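Local coordinates for protein beta-lactamase (Chitinophaga pinensis, PDB 6N36) that probably hydrolyses the amide bond of beta-lactam rings, as a two-zinc enzyme of the metallo-beta-lactamase superfamily, at residues Gln156-Thr161 with Tyr207-Lys212; Ile152-His157 with Asn165-Asp170; Leu217-Trp222 with Ser248-Tyr253; Ile76-Thr81 with Asp143-Gly148. All coordinates share one frame; numbering follows the deposited sequence. Where two conformers were deposited one is given.

How the interactions relate
Interactions 2 and 4 belong to the alpha-beta/beta-alpha sandwich of the metallo-beta-lactamase fold: interaction 2 pairs two neighbouring strands within the five-stranded sheet, by backbone hydrogen bonds, while interaction 4 packs the edge strand of that sheet against the seven-stranded one through apolar side-chain packing with no hydrogen bond. They touch each other, strand 150-156 lying next to strand 144-147. Interaction 1, also buried, continues strand 150-156 into the zinc-binding loop and sets it on helix 203-215; it shares Gln156 and His157 with interaction 2. Interaction 3, partly buried and water-bridged, joins the far edge of the five-stranded sheet to helix 250-268 with aromatic rings. Its Leu217 touches His157, which interactions 1 and 2 share.

Interaction 1: residues Gln156-Thr161 with Tyr207-Lys212; sequences QHPGHT and YAYTLK. With ZN (zinc ion), chain C.
Tyr207 lays one face of its ring against Gly159 in the loop that carries the zinc ligand His160, a metal-site loop of the metallo-beta-lactamase fold, here backed by helix 203-215. Gly159 CA stands 3.6 Å from the Tyr207 ring centroid, 11° off the ring normal, a CH-pi contact over the face. The ring's far end reaches His160, with Tyr207 OH 3.2 Å from His160 CA; the same hydroxyl and His160 ND1 are both hydrogen-bonded to Ser187 O, which would fix the imidazole's rotation. One turn further along the helix, Thr210 crosses Pro158 obliquely. Its OG1 lies 2.7 Å from Pro158 O, but Asp206 O competes for the single proton. With Thr210 CG2 anti to the backbone N, the methyl packs on His157 CB at 3.7 Å. Tyr209 turns its ring edge to Gln156 O, and a water accepts from Tyr209 OH and donates to that carbonyl. His160 CG is anti to its backbone N (chi1 -175°), carrying the imidazole away from the helix to the zinc ion, whose shell His83, His85 and three waters complete; His160 NE2 is 2.1 Å from the metal.

Interaction 2: residues Ile152-His157 with Asn165-Asp170; sequences IVMRQH and NSFLFD
Ser166 OG is held by two groups: it lies 2.7 Å from His157 ND1, in a hydrogen bond whose donor is not settled, and it also bonds to Asn184 N. The hydroxyl sits in the plane of the imidazole at its edge, so the bond would fix how the His157 ring is turned. Between the two segments the backbones run antiparallel. Val153 and Leu168 form one hydrogen-bonded pair, with Val153 N to Leu168 O at 2.8 Å and nearly straight; Arg155 and Ser166 form the next, the return bond from Ser166 N to Arg155 O being 3.0 Å. On the face bearing Ile152, Met154 and Phe167, the Phe167 ring is flanked by two side chains of the adjacent strand: Ile152 CG2 meets CD1 of Phe167 at 3.8 Å, and Met154 CG meets its CE1 at 3.7 Å. Met154, bent at chi2 and chi3, crosses Asn165 at about a right angle, bringing its SD 3.6 Å from Asn165 CB. With CG between the backbone N and the carbonyl carbon (chi1 52°), the Asn165 amide brings OD1 3.4 Å from Met154 CG, while ND2 donates to Thr81 O, tying this strand to the end of strand 76-80 in the other sheet. On the opposite face Arg155 leads away to a salt bridge with Asp141. This is a beta hairpin of the five-stranded sheet in the metallo-beta-lactamase fold, whose connecting loop carries the zinc ligand His160.

Interaction 3: residues Leu217-Trp222 with Ser248-Tyr253; sequences LKFDLW and SDRAGY
Phe219, Tyr253 and Trp222 form an aromatic cluster of two T-shaped pairs. Phe219 points its CZ edge at one face of the Tyr253 ring, centroids 4.8 Å apart and planes at 77°. With CG anti to its backbone N (chi1 179°), Tyr253 in turn presents its own edge to the face of Trp222, its CB adding a CH-pi contact to the five-membered ring. Among the direct polar bonds, Arg250 NH1 gives a 2.8 Å bond to Leu217 O, which lies in the guanidinium plane, while Trp222 NE1 donates to Asp249 O at 2.9 Å from above the carbonyl plane. Asp249 O also accepts from Tyr253 N, and Asp249 OD1 caps helix 250-268 by accepting from Gly252 N; OD2 pairs with Lys235. Waters add further bridges: one accepts from Phe219 N and Arg250 NH1, another donates to Asp220 O and accepts from Asp249 N. Rings thus pack the helix's first turn onto the sheet edge, and carbonyls and water take up N-H groups beside them, a mix fitting a partly buried junction.

Interaction 4: residues Ile76-Thr81 with Asp143-Gly148; sequences IRILLT and DSIQLG
Ile78 and Ile145 meet between the two sheets, Ile78 CD1 coming 3.8 Å from Ile145 CG2 as the side chains pass at a slant. The same CD1 touches Leu147 CB at 4.1 Å, these two side chains sliding past each other in opposite directions. Leu80 and Ile145 instead reach tip to tip, Leu80 CD2 against Ile145 CD1. Nearer the surface, Leu147, with CG anti to its backbone N (chi1 -177°), brings CD2 within 4.1 Å of Arg77 CB, while the guanidinium leads away and bonds to Lys74 O. Around this first shell, Met104 of strand 102-106 touches Ile78, Leu80 and Ile145, and Ile49 of strand 48-51 touches Leu80 and Leu147. The strands run nearly antiparallel, 164° apart, yet their axes stay 9.1 Å from each other: they face one another across the sandwich as members of different sheets. No hydrogen bond crosses between the segments, so the two layers are joined here mainly by branched aliphatic side chains, consistent with dispersion and the exclusion of water.

Interaction 1: residues Gln156-Thr161 with Tyr207-Lys212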
loop_
_atom_site.group_PDB
_atom_site.type_symbol
_atom_site.label_atom_id
_atom_site.label_comp_id
_atom_site.label_asym_id
_atom_site.label_seq_id
_atom_site.Cartn_x
_atom_site.Cartn_y
_atom_site.Cartn_z
ATOM N N GLN A 156 7.404 -0.524 9.879
ATOM C CA GLN A 156 6.191 0.026 10.513
ATOM C C GLN A 156 6.224 1.552 10.416
ATOM O O GLN A 156 7.166 2.183 10.925
ATOM C CB GLN A 156 5.994 -0.447 11.954
ATOM C CG GLN A 156 5.755 -1.941 12.082
ATOM C CD GLN A 156 5.613 -2.317 13.541
ATOM O OE1 GLN A 156 6.341 -1.773 14.389
ATOM N NE2 GLN A 156 4.729 -3.258 13.847
ATOM N N HIS A 157 5.184 2.115 9.808
ATOM C CA HIS A 157 5.018 3.561 9.563
ATOM C C HIS A 157 3.655 3.964 10.100
ATOM O O HIS A 157 2.801 4.380 9.342
ATOM C CB HIS A 157 5.294 3.878 8.101
ATOM C CG HIS A 157 6.713 3.725 7.750
ATOM N ND1 HIS A 157 7.129 3.450 6.467
ATOM C CD2 HIS A 157 7.843 3.850 8.510
ATOM C CE1 HIS A 157 8.432 3.327 6.466
ATOM N NE2 HIS A 157 8.924 3.549 7.690
ATOM N N PRO A 158 3.422 3.812 11.416
ATOM C CA PRO A 158 2.086 3.964 11.974
ATOM C C PRO A 158 1.587 5.416 11.911
ATOM O O PRO A 158 2.373 6.386 11.749
ATOM C CB PRO A 158 2.226 3.542 13.397
ATOM C CG PRO A 158 3.673 3.841 13.713
ATOM C CD PRO A 158 4.404 3.405 12.447
ATOM N N GLY A 159 0.272 5.546 12.054
ATOM C CA GLY A 159 -0.419 6.830 12.199
ATOM C C GLY A 159 -1.661 6.840 11.330
ATOM O O GLY A 159 -2.782 6.843 11.865
ATOM N N HIS A 160 -1.482 6.791 10.044
ATOM C CA HIS A 160 -2.646 6.784 9.110
ATOM C C HIS A 160 -3.574 5.613 9.481
ATOM O O HIS A 160 -4.792 5.792 9.569
ATOM C CB HIS A 160 -2.111 6.697 7.680
ATOM C CG HIS A 160 -3.191 6.803 6.703
ATOM N ND1 HIS A 160 -3.661 8.020 6.267
ATOM C CD2 HIS A 160 -3.932 5.856 6.104
ATOM C CE1 HIS A 160 -4.669 7.804 5.455
ATOM N NE2 HIS A 160 -4.866 6.511 5.332
ATOM N N THR A 161 -3.004 4.456 9.836
ATOM C CA THR A 161 -3.630 3.421 10.649
ATOM C C THR A 161 -2.570 2.967 11.645
ATOM O O THR A 161 -1.389 3.205 11.408
ATOM C CB THR A 161 -4.123 2.185 9.903
ATOM O OG1 THR A 161 -3.012 1.565 9.274
ATOM C CG2 THR A 161 -5.132 2.545 8.840
ATOM N N TYR A 207 2.637 9.194 14.440
ATOM C CA TYR A 207 2.873 10.029 13.252
ATOM C C TYR A 207 4.226 10.726 13.360
ATOM O O TYR A 207 4.951 10.756 12.366
ATOM C CB TYR A 207 1.805 11.102 13.088
ATOM C CG TYR A 207 0.608 10.711 12.259
ATOM C CD1 TYR A 207 0.712 10.550 10.888
ATOM C CD2 TYR A 207 -0.618 10.498 12.860
ATOM C CE1 TYR A 207 -0.405 10.286 10.125
ATOM C CE2 TYR A 207 -1.750 10.236 12.096
ATOM C CZ TYR A 207 -1.636 10.090 10.734
ATOM O OH TYR A 207 -2.786 9.886 9.997
ATOM N N ALA A 208 4.575 11.200 14.530
ATOM C CA ALA A 208 5.861 11.896 14.729
ATOM C C ALA A 208 7.015 10.943 14.426
ATOM O O ALA A 208 7.983 11.290 13.696
ATOM C CB ALA A 208 5.997 12.460 16.097
ATOM N N TYR A 209 6.910 9.711 14.945
ATOM C CA TYR A 209 7.897 8.646 14.697
ATOM C C TYR A 209 8.016 8.387 13.201
ATOM O O TYR A 209 9.124 8.378 12.599
ATOM C CB TYR A 209 7.568 7.363 15.479
ATOM C CG TYR A 209 8.332 6.170 14.962
ATOM C CD1 TYR A 209 9.620 5.922 15.376
ATOM C CD2 TYR A 209 7.840 5.353 13.963
ATOM C CE1 TYR A 209 10.365 4.913 14.834
ATOM C CE2 TYR A 209 8.561 4.321 13.414
ATOM C CZ TYR A 209 9.820 4.031 13.923
ATOM O OH TYR A 209 10.606 3.046 13.372
ATOM N N THR A 210 6.874 8.199 12.541
ATOM C CA THR A 210 6.858 7.825 11.117
ATOM C C THR A 210 7.482 8.927 10.267
ATOM O O THR A 210 8.241 8.604 9.319
ATOM C CB THR A 210 5.421 7.536 10.725
ATOM O OG1 THR A 210 5.073 6.323 11.390
ATOM C CG2 THR A 210 5.242 7.396 9.232
ATOM N N LEU A 211 7.151 10.189 10.528
ATOM C CA LEU A 211 7.739 11.269 9.694
ATOM C C LEU A 211 9.270 11.224 9.766
ATOM O O LEU A 211 9.929 11.345 8.712
ATOM C CB LEU A 211 7.163 12.597 10.150
ATOM C CG LEU A 211 5.734 12.835 9.680
ATOM C CD1 LEU A 211 5.021 13.819 10.573
ATOM C CD2 LEU A 211 5.740 13.258 8.227
ATOM N N LYS A 212 9.832 10.992 10.937
ATOM C CA LYS A 212 11.304 10.916 11.082
ATOM C C LYS A 212 11.844 9.640 10.425
ATOM O O LYS A 212 12.832 9.692 9.658
ATOM C CB LYS A 212 11.697 11.011 12.554
ATOM C CG LYS A 212 11.371 12.357 13.195
ATOM C CD LYS A 212 11.720 12.465 14.659
ATOM C CE LYS A 212 10.786 11.702 15.556
ATOM N NZ LYS A 212 11.200 11.753 16.974
HETATM ZN ZN ZN C . -6.215 5.470 4.079
HETATM O O HOH W 1 9.788 1.745 11.133
HETATM O O HOH W 2 -5.083 6.274 2.105
HETATM O O HOH W 3 -7.642 5.057 2.696
HETATM O O HOH W 4 -7.453 7.352 4.075
#

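Interaction 2: residues Ile152-His157 with Asn165-Asp170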
loop_
_atom_site.group_PDB
_atom_site.type_symbol
_atom_site.label_atom_id
_atom_site.label_comp_id
_atom_site.label_asym_id
_atom_site.label_seq_id
_atom_site.Cartn_x
_atom_site.Cartn_y
_atom_site.Cartn_z
ATOM N N ILE A 152 11.441 -9.079 0.774
ATOM C CA ILE A 152 10.712 -7.829 1.044
ATOM C C ILE A 152 10.812 -7.545 2.540
ATOM O O ILE A 152 10.437 -8.413 3.336
ATOM C CB ILE A 152 9.251 -8.006 0.618
ATOM C CG1 ILE A 152 9.103 -8.314 -0.868
ATOM C CG2 ILE A 152 8.465 -6.775 1.046
ATOM C CD1 ILE A 152 7.732 -8.895 -1.170
ATOM N N VAL A 153 11.266 -6.353 2.886
ATOM C CA VAL A 153 11.295 -5.926 4.305
ATOM C C VAL A 153 10.124 -4.982 4.623
ATOM O O VAL A 153 9.906 -4.031 3.858
ATOM C CB VAL A 153 12.644 -5.295 4.642
ATOM C CG1 VAL A 153 12.612 -4.786 6.078
ATOM C CG2 VAL A 153 13.777 -6.283 4.423
ATOM N N MET A 154 9.351 -5.301 5.650
ATOM C CA MET A 154 8.239 -4.423 6.119
ATOM C C MET A 154 8.806 -3.416 7.131
ATOM O O MET A 154 9.624 -3.845 8.006
ATOM C CB MET A 154 7.105 -5.222 6.751
ATOM C CG MET A 154 5.924 -4.331 7.088
ATOM S SD MET A 154 6.086 -3.602 8.796
ATOM C CE MET A 154 5.300 -4.895 9.715
ATOM N N ARG A 155 8.500 -2.129 6.980
ATOM C CA ARG A 155 8.848 -1.140 8.010
ATOM C C ARG A 155 7.560 -0.549 8.559
ATOM O O ARG A 155 6.727 -0.113 7.749
ATOM C CB ARG A 155 9.793 -0.052 7.508
ATOM C CG ARG A 155 11.147 -0.541 7.014
ATOM C CD ARG A 155 11.960 -1.250 8.064
ATOM N NE ARG A 155 12.039 -0.595 9.353
ATOM C CZ ARG A 155 13.004 0.245 9.737
ATOM N NH1 ARG A 155 13.963 0.603 8.895
ATOM N NH2 ARG A 155 12.921 0.804 10.932
ATOM N N GLN A 156 7.404 -0.524 9.879
ATOM C CA GLN A 156 6.191 0.026 10.513
ATOM C C GLN A 156 6.224 1.552 10.416
ATOM O O GLN A 156 7.166 2.183 10.925
ATOM C CB GLN A 156 5.994 -0.447 11.954
ATOM C CG GLN A 156 5.755 -1.941 12.082
ATOM C CD GLN A 156 5.613 -2.317 13.541
ATOM O OE1 GLN A 156 6.341 -1.773 14.389
ATOM N NE2 GLN A 156 4.729 -3.258 13.847
ATOM N N HIS A 157 5.184 2.115 9.808
ATOM C CA HIS A 157 5.018 3.561 9.563
ATOM C C HIS A 157 3.655 3.964 10.100
ATOM O O HIS A 157 2.801 4.380 9.342
ATOM C CB HIS A 157 5.294 3.878 8.101
ATOM C CG HIS A 157 6.713 3.725 7.750
ATOM N ND1 HIS A 157 7.129 3.450 6.467
ATOM C CD2 HIS A 157 7.843 3.850 8.510
ATOM C CE1 HIS A 157 8.432 3.327 6.466
ATOM N NE2 HIS A 157 8.924 3.549 7.690
ATOM N N ASN A 165 2.236 0.628 7.019
ATOM C CA ASN A 165 3.611 0.157 6.811
ATOM C C ASN A 165 4.024 0.347 5.354
ATOM O O ASN A 165 3.168 0.483 4.429
ATOM C CB ASN A 165 3.773 -1.271 7.289
ATOM C CG ASN A 165 2.791 -2.287 6.770
ATOM O OD1 ASN A 165 2.652 -3.321 7.372
ATOM N ND2 ASN A 165 2.234 -2.131 5.580
ATOM N N SER A 166 5.330 0.407 5.161
ATOM C CA SER A 166 5.951 0.492 3.819
ATOM C C SER A 166 6.705 -0.818 3.584
ATOM O O SER A 166 7.021 -1.550 4.570
ATOM C CB SER A 166 6.902 1.676 3.734
ATOM O OG SER A 166 6.203 2.886 4.023
ATOM N N PHE A 167 7.103 -1.047 2.328
ATOM C CA PHE A 167 7.846 -2.245 1.924
ATOM C C PHE A 167 9.058 -1.810 1.106
ATOM O O PHE A 167 8.956 -0.946 0.220
ATOM C CB PHE A 167 6.963 -3.211 1.118
ATOM C CG PHE A 167 5.760 -3.675 1.889
ATOM C CD1 PHE A 167 5.885 -4.646 2.870
ATOM C CD2 PHE A 167 4.502 -3.135 1.640
ATOM C CE1 PHE A 167 4.794 -5.061 3.600
ATOM C CE2 PHE A 167 3.401 -3.555 2.374
ATOM C CZ PHE A 167 3.533 -4.527 3.341
ATOM N N LEU A 168 10.208 -2.390 1.454
ATOM C CA LEU A 168 11.488 -2.145 0.743
ATOM C C LEU A 168 11.938 -3.480 0.162
ATOM O O LEU A 168 11.931 -4.522 0.881
ATOM C CB LEU A 168 12.550 -1.676 1.749
ATOM C CG LEU A 168 12.553 -0.214 2.176
ATOM C CD1 LEU A 168 13.387 -0.107 3.472
ATOM C CD2 LEU A 168 13.224 0.674 1.127
ATOM N N PHE A 169 12.415 -3.444 -1.066
ATOM C CA PHE A 169 12.908 -4.674 -1.732
ATOM C C PHE A 169 13.764 -4.293 -2.922
ATOM O O PHE A 169 13.534 -3.289 -3.629
ATOM C CB PHE A 169 11.760 -5.603 -2.176
ATOM C CG PHE A 169 10.652 -4.929 -2.951
ATOM C CD1 PHE A 169 9.652 -4.262 -2.274
ATOM C CD2 PHE A 169 10.640 -4.894 -4.323
ATOM C CE1 PHE A 169 8.653 -3.622 -2.972
ATOM C CE2 PHE A 169 9.652 -4.229 -5.028
ATOM C CZ PHE A 169 8.659 -3.589 -4.344
ATOM N N ASP A 170 14.694 -5.189 -3.217
ATOM C CA ASP A 170 15.551 -5.093 -4.420
ATOM C C ASP A 170 14.906 -5.835 -5.592
ATOM O O ASP A 170 14.390 -6.971 -5.397
ATOM C CB ASP A 170 16.939 -5.676 -4.150
ATOM C CG ASP A 170 17.758 -4.844 -3.176
ATOM O OD1 ASP A 170 17.391 -3.667 -2.891
ATOM O OD2 ASP A 170 18.799 -5.377 -2.698
#

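Interaction 3: residues Leu217-Trp222 with Ser248-Tyr253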
loop_
_atom_site.group_PDB
_atom_site.type_symbol
_atom_site.label_atom_id
_atom_site.label_comp_id
_atom_site.label_asym_id
_atom_site.label_seq_id
_atom_site.Cartn_x
_atom_site.Cartn_y
_atom_site.Cartn_z
ATOM N N LEU A 217 14.954 6.678 5.400
ATOM C CA LEU A 217 15.073 5.527 4.488
ATOM C C LEU A 217 15.916 5.895 3.276
ATOM O O LEU A 217 15.929 7.049 2.873
ATOM C CB LEU A 217 13.671 5.120 4.053
ATOM C CG LEU A 217 12.804 4.541 5.160
ATOM C CD1 LEU A 217 11.450 4.198 4.562
ATOM C CD2 LEU A 217 13.465 3.329 5.786
ATOM N N LYS A 218 16.618 4.911 2.744
ATOM C CA LYS A 218 17.485 5.023 1.551
ATOM C C LYS A 218 16.975 4.052 0.483
ATOM O O LYS A 218 16.777 2.863 0.846
ATOM C CB LYS A 218 18.903 4.602 1.932
ATOM C CG LYS A 218 19.709 5.648 2.683
ATOM C CD LYS A 218 21.083 5.167 3.028
ATOM C CE LYS A 218 21.710 4.357 1.918
ATOM N NZ LYS A 218 23.186 4.346 2.021
ATOM N N PHE A 219 16.739 4.521 -0.726
ATOM C CA PHE A 219 16.195 3.691 -1.825
ATOM C C PHE A 219 16.496 4.373 -3.162
ATOM O O PHE A 219 16.884 5.572 -3.182
ATOM C CB PHE A 219 14.685 3.508 -1.649
ATOM C CG PHE A 219 13.987 4.810 -1.402
ATOM C CD1 PHE A 219 13.812 5.308 -0.114
ATOM C CD2 PHE A 219 13.562 5.569 -2.473
ATOM C CE1 PHE A 219 13.238 6.553 0.065
ATOM C CE2 PHE A 219 13.006 6.808 -2.285
ATOM C CZ PHE A 219 12.843 7.295 -1.022
ATOM N N ASP A 220 16.295 3.651 -4.258
ATOM C CA ASP A 220 16.478 4.213 -5.610
ATOM C C ASP A 220 15.155 4.744 -6.152
ATOM O O ASP A 220 15.141 5.824 -6.770
ATOM C CB ASP A 220 17.058 3.143 -6.543
ATOM C CG ASP A 220 18.434 2.658 -6.095
ATOM O OD1 ASP A 220 19.277 3.535 -5.851
ATOM O OD2 ASP A 220 18.623 1.431 -5.918
ATOM N N LEU A 221 14.108 3.911 -6.064
ATOM C CA LEU A 221 12.815 4.222 -6.708
ATOM C C LEU A 221 11.730 4.218 -5.616
ATOM O O LEU A 221 11.854 3.436 -4.704
ATOM C CB LEU A 221 12.473 3.162 -7.747
ATOM C CG LEU A 221 13.555 2.803 -8.763
ATOM C CD1 LEU A 221 12.994 1.782 -9.739
ATOM C CD2 LEU A 221 14.042 4.055 -9.493
ATOM N N TRP A 222 10.695 5.014 -5.780
ATOM C CA TRP A 222 9.552 4.947 -4.826
ATOM C C TRP A 222 8.221 5.062 -5.532
ATOM O O TRP A 222 8.123 5.811 -6.481
ATOM C CB TRP A 222 9.686 5.942 -3.671
ATOM C CG TRP A 222 9.462 7.392 -3.999
ATOM C CD1 TRP A 222 10.312 8.254 -4.646
ATOM C CD2 TRP A 222 8.317 8.176 -3.626
ATOM N NE1 TRP A 222 9.736 9.497 -4.748
ATOM C CE2 TRP A 222 8.524 9.489 -4.099
ATOM C CE3 TRP A 222 7.140 7.894 -2.913
ATOM C CZ2 TRP A 222 7.599 10.514 -3.904
ATOM C CZ3 TRP A 222 6.255 8.920 -2.688
ATOM C CH2 TRP A 222 6.470 10.202 -3.200
ATOM N N SER A 248 12.712 7.500 -10.038
ATOM C CA SER A 248 13.806 8.087 -9.232
ATOM C C SER A 248 13.403 9.530 -8.940
ATOM O O SER A 248 13.300 10.346 -9.905
ATOM C CB SER A 248 15.117 8.002 -9.976
ATOM O OG SER A 248 16.165 8.616 -9.214
ATOM N N ASP A 249 13.134 9.857 -7.676
ATOM C CA ASP A 249 12.571 11.183 -7.331
ATOM C C ASP A 249 12.732 11.417 -5.840
ATOM O O ASP A 249 11.695 11.549 -5.130
ATOM C CB ASP A 249 11.103 11.299 -7.751
ATOM C CG ASP A 249 10.459 12.610 -7.355
ATOM O OD1 ASP A 249 11.204 13.604 -7.294
ATOM O OD2 ASP A 249 9.226 12.621 -7.087
ATOM N N ARG A 250 13.971 11.521 -5.370
ATOM C CA ARG A 250 14.202 11.790 -3.942
ATOM C C ARG A 250 13.597 13.145 -3.549
ATOM O O ARG A 250 13.033 13.263 -2.466
ATOM C CB ARG A 250 15.684 11.748 -3.584
ATOM C CG ARG A 250 15.938 11.932 -2.107
ATOM C CD ARG A 250 15.483 10.783 -1.248
ATOM N NE ARG A 250 15.250 11.227 0.108
ATOM C CZ ARG A 250 15.245 10.437 1.173
ATOM N NH1 ARG A 250 15.586 9.167 1.044
ATOM N NH2 ARG A 250 14.954 10.949 2.353
ATOM N N ALA A 251 13.754 14.172 -4.377
ATOM C CA ALA A 251 13.226 15.511 -4.081
ATOM C C ALA A 251 11.722 15.438 -3.792
ATOM O O ALA A 251 11.277 16.080 -2.838
ATOM C CB ALA A 251 13.533 16.437 -5.228
ATOM N N GLY A 252 10.949 14.710 -4.603
ATOM C CA GLY A 252 9.488 14.652 -4.457
ATOM C C GLY A 252 9.118 13.920 -3.178
ATOM O O GLY A 252 8.149 14.309 -2.522
ATOM N N TYR A 253 9.904 12.916 -2.809
ATOM C CA TYR A 253 9.681 12.155 -1.552
ATOM C C TYR A 253 9.925 13.067 -0.358
ATOM O O TYR A 253 9.086 13.201 0.547
ATOM C CB TYR A 253 10.645 10.981 -1.528
ATOM C CG TYR A 253 10.565 10.121 -0.307
ATOM C CD1 TYR A 253 9.530 9.215 -0.167
ATOM C CD2 TYR A 253 11.519 10.177 0.688
ATOM C CE1 TYR A 253 9.447 8.372 0.924
ATOM C CE2 TYR A 253 11.469 9.339 1.785
ATOM C CZ TYR A 253 10.444 8.398 1.879
ATOM O OH TYR A 253 10.349 7.545 2.930
HETATM O O HOH W 5 16.900 7.575 -0.961
HETATM O O HOH W 6 13.711 7.948 -5.614
HETATM O O HOH W 7 17.358 6.986 -7.542
#

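Interaction 4: residues Ile76-Thr81 with Asp143-Gly148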
loop_
_atom_site.group_PDB
_atom_site.type_symbol
_atom_site.label_atom_id
_atom_site.label_comp_id
_atom_site.label_asym_id
_atom_site.label_seq_id
_atom_site.Cartn_x
_atom_site.Cartn_y
_atom_site.Cartn_z
ATOM N N ILE A 76 -0.756 -15.930 -7.452
ATOM C CA ILE A 76 -0.479 -15.075 -6.257
ATOM C C ILE A 76 -0.411 -15.980 -5.034
ATOM O O ILE A 76 -1.365 -16.777 -4.814
ATOM C CB ILE A 76 -1.528 -14.005 -6.092
ATOM C CG1 ILE A 76 -1.508 -13.052 -7.272
ATOM C CG2 ILE A 76 -1.367 -13.303 -4.728
ATOM C CD1 ILE A 76 -2.720 -12.141 -7.265
ATOM N N ARG A 77 0.699 -15.931 -4.318
ATOM C CA ARG A 77 0.917 -16.761 -3.122
ATOM C C ARG A 77 0.876 -15.952 -1.822
ATOM O O ARG A 77 0.632 -16.568 -0.782
ATOM C CB ARG A 77 2.259 -17.491 -3.204
ATOM C CG ARG A 77 2.327 -18.560 -4.293
ATOM C CD ARG A 77 1.538 -19.828 -3.988
ATOM N NE ARG A 77 1.571 -20.694 -5.178
ATOM C CZ ARG A 77 0.623 -20.698 -6.124
ATOM N NH1 ARG A 77 -0.469 -19.943 -5.990
ATOM N NH2 ARG A 77 0.785 -21.449 -7.211
ATOM N N ILE A 78 1.224 -14.671 -1.883
ATOM C CA ILE A 78 1.299 -13.797 -0.688
ATOM C C ILE A 78 0.495 -12.534 -0.965
ATOM O O ILE A 78 0.704 -11.909 -1.997
ATOM C CB ILE A 78 2.752 -13.490 -0.342
ATOM C CG1 ILE A 78 3.522 -14.795 -0.093
ATOM C CG2 ILE A 78 2.794 -12.533 0.845
ATOM C CD1 ILE A 78 4.965 -14.591 0.221
ATOM N N LEU A 79 -0.278 -12.139 0.025
ATOM C CA LEU A 79 -1.029 -10.865 0.022
ATOM C C LEU A 79 -0.478 -9.956 1.113
ATOM O O LEU A 79 -0.333 -10.392 2.254
ATOM C CB LEU A 79 -2.512 -11.129 0.298
ATOM C CG LEU A 79 -3.201 -12.134 -0.609
ATOM C CD1 LEU A 79 -4.637 -12.345 -0.206
ATOM C CD2 LEU A 79 -3.122 -11.709 -2.012
ATOM N N LEU A 80 -0.188 -8.723 0.736
ATOM C CA LEU A 80 0.266 -7.650 1.629
ATOM C C LEU A 80 -0.600 -6.417 1.406
ATOM O O LEU A 80 -1.262 -6.279 0.357
ATOM C CB LEU A 80 1.713 -7.288 1.310
ATOM C CG LEU A 80 2.737 -8.398 1.401
ATOM C CD1 LEU A 80 4.093 -7.889 0.947
ATOM C CD2 LEU A 80 2.797 -8.929 2.805
ATOM N N THR A 81 -0.615 -5.533 2.400
ATOM C CA THR A 81 -1.254 -4.217 2.271
ATOM C C THR A 81 -0.378 -3.159 2.936
ATOM O O THR A 81 0.301 -3.461 3.931
ATOM C CB THR A 81 -2.671 -4.201 2.858
ATOM O OG1 THR A 81 -3.266 -2.946 2.558
ATOM C CG2 THR A 81 -2.684 -4.444 4.357
ATOM N N ASP A 143 10.526 -7.193 9.675
ATOM C CA ASP A 143 10.291 -8.595 9.248
ATOM C C ASP A 143 10.529 -8.712 7.736
ATOM O O ASP A 143 10.252 -7.762 6.955
ATOM C CB ASP A 143 8.923 -9.171 9.590
ATOM C CG ASP A 143 8.744 -9.666 11.010
ATOM O OD1 ASP A 143 9.751 -9.731 11.759
ATOM O OD2 ASP A 143 7.619 -10.027 11.353
ATOM N N SER A 144 11.073 -9.841 7.320
ATOM C CA SER A 144 11.293 -10.143 5.884
ATOM C C SER A 144 10.246 -11.148 5.396
ATOM O O SER A 144 9.892 -12.091 6.129
ATOM C CB SER A 144 12.688 -10.623 5.665
ATOM O OG SER A 144 12.787 -11.917 6.185
ATOM N N ILE A 145 9.767 -10.934 4.166
ATOM C CA ILE A 145 8.831 -11.796 3.425
ATOM C C ILE A 145 9.658 -12.282 2.230
ATOM O O ILE A 145 10.180 -11.423 1.447
ATOM C CB ILE A 145 7.573 -11.007 3.015
ATOM C CG1 ILE A 145 6.906 -10.395 4.250
ATOM C CG2 ILE A 145 6.609 -11.879 2.235
ATOM C CD1 ILE A 145 6.670 -8.912 4.146
ATOM N N GLN A 146 9.845 -13.580 2.170
ATOM C CA GLN A 146 10.706 -14.215 1.145
ATOM C C GLN A 146 9.886 -15.163 0.285
ATOM O O GLN A 146 9.177 -16.013 0.809
ATOM C CB GLN A 146 11.873 -14.928 1.830
ATOM C CG GLN A 146 12.765 -13.951 2.559
ATOM C CD GLN A 146 13.849 -14.690 3.293
ATOM O OE1 GLN A 146 13.744 -14.922 4.491
ATOM N NE2 GLN A 146 14.853 -15.116 2.554
ATOM N N LEU A 147 10.126 -15.115 -1.015
ATOM C CA LEU A 147 9.487 -16.031 -1.991
ATOM C C LEU A 147 10.302 -16.008 -3.278
ATOM O O LEU A 147 10.544 -14.911 -3.818
ATOM C CB LEU A 147 8.054 -15.558 -2.285
ATOM C CG LEU A 147 7.266 -16.466 -3.213
ATOM C CD1 LEU A 147 7.069 -17.850 -2.653
ATOM C CD2 LEU A 147 5.933 -15.829 -3.611
ATOM N N GLY A 148 10.710 -17.175 -3.777
ATOM C CA GLY A 148 11.327 -17.295 -5.115
ATOM C C GLY A 148 12.486 -16.328 -5.350
ATOM O O GLY A 148 12.637 -15.837 -6.485
#